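Local atomic coordinates of CHAD domain (Ricinus communis, PDB entry 6QV5), a protein that probably binds inorganic polyphosphate through its all-helical CHAD domain and also binds a zinc ion. Residues A[32-37]-A[68-73]; A[120-125]-A[268-273]. One frame throughout, in Å; residues are numbered along the deposited sequence.

Contact 1: A[32-37]-A[68-73]; sequences AILGNC and RSALKL
Ala70 is the point on which three side chains of helix segment 32-37 converge: its methyl is met by Ile33, Leu34 and Cys37, all from the facing helix. The shortest of these contacts runs from Leu34 CD2 to Ala70 CB, 3.9 Å, beside the nearest CA pair, Leu34 and Ala70, 6.9 Å apart. Ile33 turns its branch methyl inward, with CG2 anti to the backbone N, and that atom lies 4.1 Å from Ala70 CB. One turn further on, Cys37 SG comes within 4.3 Å of Ala70 CB. Leu34 CD2 also lies 4.2 Å from Leu71 CG, widening the apolar patch to the flank. All five touching residues, Ala70 included, are buried; the axes of the two segments approach to 10.1 Å and run nearly antiparallel, at 160°, with the Ala70 methyl in the gap. The other side of segment 68-73 faces solvent more: Lys72 is exposed, and the CB of Arg68 points away from segment 32-37, its NH1 hydrogen-bonding Ser89. Helix 198-217 covers Ile33 and Cys37 through Phe217, while Trp159 of helix 147-163 lies against both Leu34 and Leu71. Helices 26-42 and 54-73 are thus joined as antiparallel members of the all-helical CHAD fold. Since the touching side-chain groups are methyls, a methine and a thiol, cohesion here rests on apolar burial and shape, not on directed polar bonds.

Contact 2: A[120-125]-A[268-273]; sequences NGLLEL and VQFARG
The ring of Phe270 meets Leu122 obliquely, on its CD2-CE2 side, and the two side chains cross at about a right angle. Leu122 CD1 lies 3.7 Å from Phe270 CE2, and the other methyl, CD2, is 3.8 Å from Phe270 CD2, so both methyls of the leucine reach the CD2-CE2 bond of the ring. The CB of Phe270 points toward segment 120-125, and CG stands anti to the backbone N (chi1 -175°). The second flat group, the guanidinium of Arg272, has Gln269 CD at its edge, in plane: NH1 donates to Gln269 OE1 at 2.8 Å, with a bent N-H...O angle of 137°. Its NE bonds to Gly251 O, so two hydrogen bonds hold the group on the side of the helix turned from Leu122. Beyond the ring, Leu125 divides its methyls: CD1 touches Val268 CG2 at 3.7 Å, and CD2 rests 3.8 Å from Ala271 CB. Leucine and valine again cross at about a right angle. The contact therefore grades from the partly exposed Leu122-Phe270 pair to the buried Leu125, Val268 and Ala271. Ile112 and Leu109, from the loop preceding helix 122-145, pack on Leu122 and Leu125 respectively, and Ala119 touches Phe270. Behind, Leu254 and Ala258 of helix 224-260 back Val268, so helix 265-281 is packed between that helix and the beginning of helix 122-145.

Both contacts join helices through apolar side chains, but they share no helix and lie on opposite sides of the chain's centre, with their own centres about 41 Å apart. Contact 1 sits nearer the middle, its centre about 13 Å from the chain's centre, and each of its touching residues is buried; the centre of contact 2 lies about 28 Å from the chain's centre, and two of its five are partly exposed. Segments 31 residues apart at their closest ends meet in contact 1, whereas well over a hundred residues separate those of contact 2. Between the segments, contact 1 packs aliphatic groups and a sulfur about an alanine, while contact 2, at the periphery, adds an aromatic ring. Neither lies at the zinc site of His52 and His138.

Contact 1: A[32-37]-A[68-73]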
loop_
_atom_site.group_PDB
_atom_site.type_symbol
_atom_site.label_atom_id
_atom_site.label_comp_id
_atom_site.label_asym_id
_atom_site.label_seq_id
_atom_site.Cartn_x
_atom_site.Cartn_y
_atom_site.Cartn_z
ATOM N N ALA A 32 1.574 2.811 19.889
ATOM C CA ALA A 32 0.946 1.512 19.643
ATOM C C ALA A 32 0.676 1.316 18.150
ATOM O O ALA A 32 0.889 0.216 17.642
ATOM C CB ALA A 32 -0.343 1.384 20.439
ATOM N N ILE A 33 0.230 2.389 17.449
ATOM C CA ILE A 33 -0.058 2.409 16.008
ATOM C C ILE A 33 1.248 2.298 15.208
ATOM O O ILE A 33 1.356 1.423 14.344
ATOM C CB ILE A 33 -0.917 3.657 15.613
ATOM C CG1 ILE A 33 -2.372 3.504 16.106
ATOM C CG2 ILE A 33 -0.878 3.940 14.095
ATOM C CD1 ILE A 33 -3.115 4.798 16.357
ATOM N N LEU A 34 2.235 3.175 15.504
ATOM C CA LEU A 34 3.533 3.180 14.822
ATOM C C LEU A 34 4.365 1.938 15.127
ATOM O O LEU A 34 5.069 1.452 14.242
ATOM C CB LEU A 34 4.330 4.462 15.110
ATOM C CG LEU A 34 3.835 5.759 14.457
ATOM C CD1 LEU A 34 4.661 6.923 14.920
ATOM C CD2 LEU A 34 3.899 5.690 12.929
ATOM N N GLY A 35 4.252 1.432 16.358
ATOM C CA GLY A 35 4.930 0.220 16.810
ATOM C C GLY A 35 4.425 -1.010 16.080
ATOM O O GLY A 35 5.209 -1.908 15.766
ATOM N N ASN A 36 3.110 -1.038 15.786
ATOM C CA ASN A 36 2.432 -2.098 15.037
ATOM C C ASN A 36 2.917 -2.083 13.579
ATOM O O ASN A 36 3.102 -3.147 12.985
ATOM C CB ASN A 36 0.913 -1.897 15.099
ATOM C CG ASN A 36 0.110 -3.032 14.517
ATOM O OD1 ASN A 36 -0.109 -3.113 13.305
ATOM N ND2 ASN A 36 -0.354 -3.928 15.374
ATOM N N CYS A 37 3.133 -0.871 13.021
ATOM C CA CYS A 37 3.622 -0.654 11.660
ATOM C C CYS A 37 5.073 -1.102 11.528
ATOM O O CYS A 37 5.401 -1.808 10.575
ATOM C CB CYS A 37 3.449 0.802 11.241
ATOM S SG CYS A 37 1.734 1.288 10.931
ATOM N N ARG A 68 3.754 4.963 6.416
ATOM C CA ARG A 68 3.707 6.257 5.733
ATOM C C ARG A 68 2.353 6.956 5.915
ATOM O O ARG A 68 2.328 8.164 6.161
ATOM C CB ARG A 68 4.062 6.116 4.247
ATOM C CG ARG A 68 4.720 7.367 3.679
ATOM C CD ARG A 68 4.466 7.534 2.195
ATOM N NE ARG A 68 5.362 6.713 1.380
ATOM C CZ ARG A 68 6.538 7.121 0.910
ATOM N NH1 ARG A 68 6.981 8.344 1.179
ATOM N NH2 ARG A 68 7.279 6.310 0.167
ATOM N N SER A 69 1.239 6.191 5.829
ATOM C CA SER A 69 -0.117 6.716 6.021
ATOM C C SER A 69 -0.352 7.119 7.481
ATOM O O SER A 69 -1.045 8.106 7.731
ATOM C CB SER A 69 -1.170 5.714 5.552
ATOM O OG SER A 69 -1.148 4.519 6.316
ATOM N N ALA A 70 0.253 6.375 8.436
ATOM C CA ALA A 70 0.173 6.664 9.873
ATOM C C ALA A 70 0.923 7.961 10.192
ATOM O O ALA A 70 0.442 8.755 10.994
ATOM C CB ALA A 70 0.748 5.512 10.682
ATOM N N LEU A 71 2.075 8.194 9.532
ATOM C CA LEU A 71 2.865 9.417 9.712
ATOM C C LEU A 71 2.165 10.629 9.084
ATOM O O LEU A 71 2.358 11.752 9.551
ATOM C CB LEU A 71 4.287 9.255 9.144
ATOM C CG LEU A 71 5.220 8.313 9.910
ATOM C CD1 LEU A 71 6.268 7.731 8.996
ATOM C CD2 LEU A 71 5.879 9.011 11.085
ATOM N N LYS A 72 1.339 10.392 8.044
ATOM C CA LYS A 72 0.578 11.425 7.343
ATOM C C LYS A 72 -0.566 11.959 8.211
ATOM O O LYS A 72 -0.790 13.171 8.234
ATOM C CB LYS A 72 0.053 10.900 5.998
ATOM C CG LYS A 72 -0.235 12.004 4.980
ATOM C CD LYS A 72 -0.397 11.468 3.554
ATOM C CE LYS A 72 0.910 11.306 2.801
ATOM N NZ LYS A 72 1.528 12.615 2.451
ATOM N N LEU A 73 -1.284 11.066 8.925
ATOM C CA LEU A 73 -2.381 11.471 9.808
ATOM C C LEU A 73 -1.868 12.098 11.111
ATOM O O LEU A 73 -2.508 13.009 11.637
ATOM C CB LEU A 73 -3.403 10.340 10.068
ATOM C CG LEU A 73 -2.890 8.988 10.570
ATOM C CD1 LEU A 73 -3.001 8.884 12.084
ATOM C CD2 LEU A 73 -3.669 7.854 9.939
#

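Contact 2: A[120-125]-A[268-273]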
loop_
_atom_site.group_PDB
_atom_site.type_symbol
_atom_site.label_atom_id
_atom_site.label_comp_id
_atom_site.label_asym_id
_atom_site.label_seq_id
_atom_site.Cartn_x
_atom_site.Cartn_y
_atom_site.Cartn_z
ATOM N N ASN A 120 3.256 -17.002 -29.763
ATOM C CA ASN A 120 3.800 -18.107 -28.966
ATOM C C ASN A 120 5.073 -17.765 -28.162
ATOM O O ASN A 120 5.518 -18.583 -27.351
ATOM C CB ASN A 120 4.038 -19.328 -29.861
ATOM N N GLY A 121 5.621 -16.565 -28.371
ATOM C CA GLY A 121 6.841 -16.103 -27.710
ATOM C C GLY A 121 6.687 -15.529 -26.314
ATOM O O GLY A 121 7.587 -14.830 -25.841
ATOM N N LEU A 122 5.567 -15.828 -25.631
ATOM C CA LEU A 122 5.314 -15.338 -24.271
ATOM C C LEU A 122 6.002 -16.188 -23.192
ATOM O O LEU A 122 6.127 -15.737 -22.049
ATOM C CB LEU A 122 3.807 -15.180 -23.992
ATOM C CG LEU A 122 3.031 -14.185 -24.873
ATOM C CD1 LEU A 122 1.540 -14.371 -24.711
ATOM C CD2 LEU A 122 3.414 -12.737 -24.571
ATOM N N LEU A 123 6.468 -17.402 -23.560
ATOM C CA LEU A 123 7.175 -18.324 -22.665
ATOM C C LEU A 123 8.570 -17.795 -22.313
ATOM O O LEU A 123 8.974 -17.876 -21.151
ATOM C CB LEU A 123 7.267 -19.732 -23.276
ATOM C CG LEU A 123 6.010 -20.587 -23.155
ATOM C CD1 LEU A 123 5.222 -20.588 -24.454
ATOM C CD2 LEU A 123 6.360 -22.008 -22.765
ATOM N N GLU A 124 9.289 -17.239 -23.310
ATOM C CA GLU A 124 10.619 -16.653 -23.115
ATOM C C GLU A 124 10.528 -15.299 -22.396
ATOM O O GLU A 124 11.471 -14.911 -21.707
ATOM C CB GLU A 124 11.417 -16.568 -24.435
ATOM C CG GLU A 124 10.808 -15.686 -25.515
ATOM C CD GLU A 124 11.376 -15.883 -26.907
ATOM O OE1 GLU A 124 12.600 -15.686 -27.089
ATOM O OE2 GLU A 124 10.591 -16.222 -27.821
ATOM N N LEU A 125 9.380 -14.602 -22.543
ATOM C CA LEU A 125 9.096 -13.323 -21.888
ATOM C C LEU A 125 8.864 -13.561 -20.392
ATOM O O LEU A 125 9.362 -12.791 -19.571
ATOM C CB LEU A 125 7.876 -12.633 -22.537
ATOM C CG LEU A 125 7.413 -11.296 -21.933
ATOM C CD1 LEU A 125 8.407 -10.183 -22.204
ATOM C CD2 LEU A 125 6.056 -10.906 -22.461
ATOM N N VAL A 268 7.312 -8.402 -25.955
ATOM C CA VAL A 268 6.937 -7.278 -25.087
ATOM C C VAL A 268 5.746 -6.528 -25.700
ATOM O O VAL A 268 4.736 -6.339 -25.021
ATOM C CB VAL A 268 8.139 -6.325 -24.806
ATOM C CG1 VAL A 268 7.679 -5.019 -24.166
ATOM C CG2 VAL A 268 9.197 -6.999 -23.941
ATOM N N GLN A 269 5.872 -6.114 -26.982
ATOM C CA GLN A 269 4.840 -5.386 -27.724
ATOM C C GLN A 269 3.524 -6.164 -27.821
ATOM O O GLN A 269 2.459 -5.547 -27.785
ATOM C CB GLN A 269 5.346 -4.953 -29.113
ATOM C CG GLN A 269 6.354 -3.799 -29.087
ATOM C CD GLN A 269 5.719 -2.459 -28.810
ATOM O OE1 GLN A 269 5.541 -2.053 -27.657
ATOM N NE2 GLN A 269 5.372 -1.736 -29.865
ATOM N N PHE A 270 3.600 -7.515 -27.895
ATOM C CA PHE A 270 2.437 -8.403 -27.929
ATOM C C PHE A 270 1.696 -8.335 -26.593
ATOM O O PHE A 270 0.469 -8.224 -26.582
ATOM C CB PHE A 270 2.846 -9.855 -28.259
ATOM C CG PHE A 270 1.679 -10.802 -28.433
ATOM C CD1 PHE A 270 1.064 -10.953 -29.670
ATOM C CD2 PHE A 270 1.191 -11.536 -27.357
ATOM C CE1 PHE A 270 -0.024 -11.818 -29.827
ATOM C CE2 PHE A 270 0.098 -12.394 -27.513
ATOM C CZ PHE A 270 -0.499 -12.532 -28.747
ATOM N N ALA A 271 2.450 -8.397 -25.474
ATOM C CA ALA A 271 1.925 -8.318 -24.113
ATOM C C ALA A 271 1.358 -6.924 -23.846
ATOM O O ALA A 271 0.279 -6.813 -23.268
ATOM C CB ALA A 271 3.019 -8.646 -23.109
ATOM N N ARG A 272 2.068 -5.869 -24.305
ATOM C CA ARG A 272 1.669 -4.466 -24.156
ATOM C C ARG A 272 0.386 -4.159 -24.922
ATOM O O ARG A 272 -0.457 -3.420 -24.417
ATOM C CB ARG A 272 2.799 -3.515 -24.577
ATOM C CG ARG A 272 3.891 -3.368 -23.522
ATOM C CD ARG A 272 4.854 -2.234 -23.824
ATOM N NE ARG A 272 4.242 -0.921 -23.605
ATOM C CZ ARG A 272 3.956 -0.053 -24.571
ATOM N NH1 ARG A 272 4.234 -0.341 -25.837
ATOM N NH2 ARG A 272 3.393 1.111 -24.278
ATOM N N GLY A 273 0.247 -4.746 -26.113
ATOM C CA GLY A 273 -0.934 -4.607 -26.954
ATOM C C GLY A 273 -2.152 -5.225 -26.298
ATOM O O GLY A 273 -3.220 -4.608 -26.268
#